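Local coordinates for protein putative oxidoreductase (PDB 3C24) that is probably an NAD(P)-dependent oxidoreductase, pairing a Rossmann-type dinucleotide-binding domain with a helical C-terminal domain related to that of 6-phosphogluconate dehydrogenases, at residues I229-L232 / N233-A237. Residues are numbered along the deposited sequence; the frame is centred on the assembly and turned at random.
Sequences IGHL and NVEIA
Glu235 N donates to His231 O at 2.8 Å and Ile236 N to Leu232 O at 2.9 Å, two of four successive i to i+4 bonds that carry an alpha-helix through these residues. Val234 N meets Gly230 O most nearly straight, with an N-H...O angle of 168°, whereas Asn233 N reaches Ile229 O at 3.2 Å from above the carbonyl plane. One turn apart, Glu235, extended beyond CG, slants across His231 and brings OE2 to the ring edge, 3.9 Å from CD2, with carboxylate and ring planes perpendicular. The imidazole nitrogens do not bond to this carboxylate: His231 ND1 is hydrogen-bonded back to Phe227 O, and this ring also stacks on Phe227. On another side of the helix, Ile236 holds CG1 beside its own backbone N (chi1 -62°) and, with chi2 extended, brings CD1 to 4.2 Å from Leu232 CB. With CG anti to the backbone N, the Asn233 amide leads away from the preceding turn, and ND2 bonds to Pro126 O of the second subunit, whose His125 ring meets His231. This part of helix 221-239 is buried against that subunit, Val234 on His142 and Glu235 on Ala199, while Ile236 and Ala237 rest on Phe129 of their own chain, in the loop after strand 117-123.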
ATOM      1  N   ILE A 229       2.241  -6.686  -5.410  1.00 15.54           N
ATOM      2  CA  ILE A 229       1.276  -6.561  -4.339  1.00 16.59           C
ATOM      3  C   ILE A 229       1.810  -7.151  -3.015  1.00 16.87           C
ATOM      4  O   ILE A 229       1.493  -6.647  -1.922  1.00 16.55           O
ATOM      5  CB  ILE A 229      -0.084  -7.158  -4.755  1.00 19.03           C
ATOM      6  CG1 ILE A 229      -0.667  -6.227  -5.836  1.00 18.80           C
ATOM      7  CG2 ILE A 229      -1.068  -7.221  -3.592  1.00 22.34           C
ATOM      8  CD1 ILE A 229      -1.217  -4.887  -5.244  1.00 23.78           C
ATOM      9  N   GLY A 230       2.578  -8.214  -3.132  1.00 15.74           N
ATOM     10  CA  GLY A 230       3.269  -8.796  -1.988  1.00 14.18           C
ATOM     11  C   GLY A 230       4.333  -7.875  -1.420  1.00 14.46           C
ATOM     12  O   GLY A 230       4.499  -7.754  -0.185  1.00 14.53           O
ATOM     13  N   HIS A 231       5.061  -7.176  -2.312  1.00 14.39           N
ATOM     14  CA  HIS A 231       6.088  -6.279  -1.855  1.00 15.55           C
ATOM     15  C   HIS A 231       5.537  -5.018  -1.228  1.00 14.28           C
ATOM     16  O   HIS A 231       6.110  -4.472  -0.304  1.00 14.82           O
ATOM     17  CB  HIS A 231       7.132  -6.057  -2.925  1.00 16.08           C
ATOM     18  CG  HIS A 231       8.110  -7.174  -2.959  1.00 13.52           C
ATOM     19  ND1 HIS A 231       7.803  -8.432  -3.449  1.00 17.03           N
ATOM     20  CD2 HIS A 231       9.369  -7.264  -2.453  1.00 14.26           C
ATOM     21  CE1 HIS A 231       8.845  -9.232  -3.277  1.00 21.49           C
ATOM     22  NE2 HIS A 231       9.803  -8.556  -2.663  1.00 15.52           N
ATOM     23  N   LEU A 232       4.386  -4.574  -1.716  1.00 15.36           N
ATOM     24  CA  LEU A 232       3.743  -3.414  -1.110  1.00 16.10           C
ATOM     25  C   LEU A 232       3.322  -3.775   0.308  1.00 14.24           C
ATOM     26  O   LEU A 232       3.422  -2.978   1.241  1.00 14.05           O
ATOM     27  CB  LEU A 232       2.541  -2.901  -1.945  1.00 16.07           C
ATOM     28  CG  LEU A 232       2.955  -2.152  -3.212  1.00 17.73           C
ATOM     29  CD1 LEU A 232       1.688  -1.796  -3.999  1.00 18.64           C
ATOM     30  CD2 LEU A 232       3.775  -0.918  -2.897  1.00 17.74           C
ATOM     31  N   ASN A 233       2.883  -4.996   0.475  1.00 15.77           N
ATOM     32  CA  ASN A 233       2.480  -5.510   1.795  1.00 16.93           C
ATOM     33  C   ASN A 233       3.641  -5.431   2.779  1.00 13.53           C
ATOM     34  O   ASN A 233       3.582  -4.766   3.807  1.00 14.85           O
ATOM     35  CB  ASN A 233       2.018  -6.923   1.690  1.00 16.61           C
ATOM     36  CG  ASN A 233       1.314  -7.424   2.955  1.00 15.84           C
ATOM     37  OD1 ASN A 233       0.654  -6.639   3.701  1.00 18.55           O
ATOM     38  ND2 ASN A 233       1.426  -8.723   3.210  1.00 17.82           N
ATOM     39  N   VAL A 234       4.724  -6.084   2.439  1.00 14.68           N
ATOM     40  CA  VAL A 234       5.857  -6.097   3.361  1.00 13.75           C
ATOM     41  C   VAL A 234       6.530  -4.718   3.512  1.00 15.13           C
ATOM     42  O   VAL A 234       6.908  -4.371   4.623  1.00 15.53           O
ATOM     43  CB  VAL A 234       6.885  -7.197   2.970  1.00 17.67           C
ATOM     44  CG1 VAL A 234       7.742  -6.805   1.818  1.00 16.50           C
ATOM     45  CG2 VAL A 234       7.755  -7.561   4.173  1.00 20.13           C
ATOM     46  N   GLU A 235       6.663  -3.937   2.425  1.00 13.56           N
ATOM     47  CA  GLU A 235       7.375  -2.670   2.500  1.00 14.79           C
ATOM     48  C   GLU A 235       6.571  -1.614   3.233  1.00 16.30           C
ATOM     49  O   GLU A 235       7.130  -0.927   4.084  1.00 15.93           O
ATOM     50  CB  GLU A 235       7.799  -2.196   1.114  1.00 10.16           C
ATOM     51  CG  GLU A 235       8.764  -3.154   0.427  1.00 14.36           C
ATOM     52  CD  GLU A 235       9.280  -2.685  -0.897  1.00 23.55           C
ATOM     53  OE1 GLU A 235       9.065  -1.517  -1.244  1.00 21.96           O
ATOM     54  OE2 GLU A 235       9.926  -3.520  -1.604  1.00 20.83           O
ATOM     55  N   ILE A 236       5.253  -1.536   2.986  1.00 14.68           N
ATOM     56  CA  ILE A 236       4.440  -0.554   3.721  1.00 14.62           C
ATOM     57  C   ILE A 236       4.405  -0.951   5.178  1.00 15.64           C
ATOM     58  O   ILE A 236       4.513  -0.119   6.077  1.00 15.40           O
ATOM     59  CB  ILE A 236       3.009  -0.379   3.092  1.00 13.73           C
ATOM     60  CG1 ILE A 236       3.141   0.137   1.667  1.00 13.74           C
ATOM     61  CG2 ILE A 236       2.163   0.554   3.976  1.00 15.04           C
ATOM     62  CD1 ILE A 236       1.816   0.172   0.819  1.00 13.77           C
ATOM     63  N   ALA A 237       4.296  -2.239   5.447  1.00 15.85           N
ATOM     64  CA  ALA A 237       4.228  -2.718   6.835  1.00 15.75           C
ATOM     65  C   ALA A 237       5.516  -2.354   7.590  1.00 18.26           C
ATOM     66  O   ALA A 237       5.472  -1.842   8.709  1.00 17.24           O
ATOM     67  CB  ALA A 237       3.961  -4.234   6.928  1.00 18.00           C
TER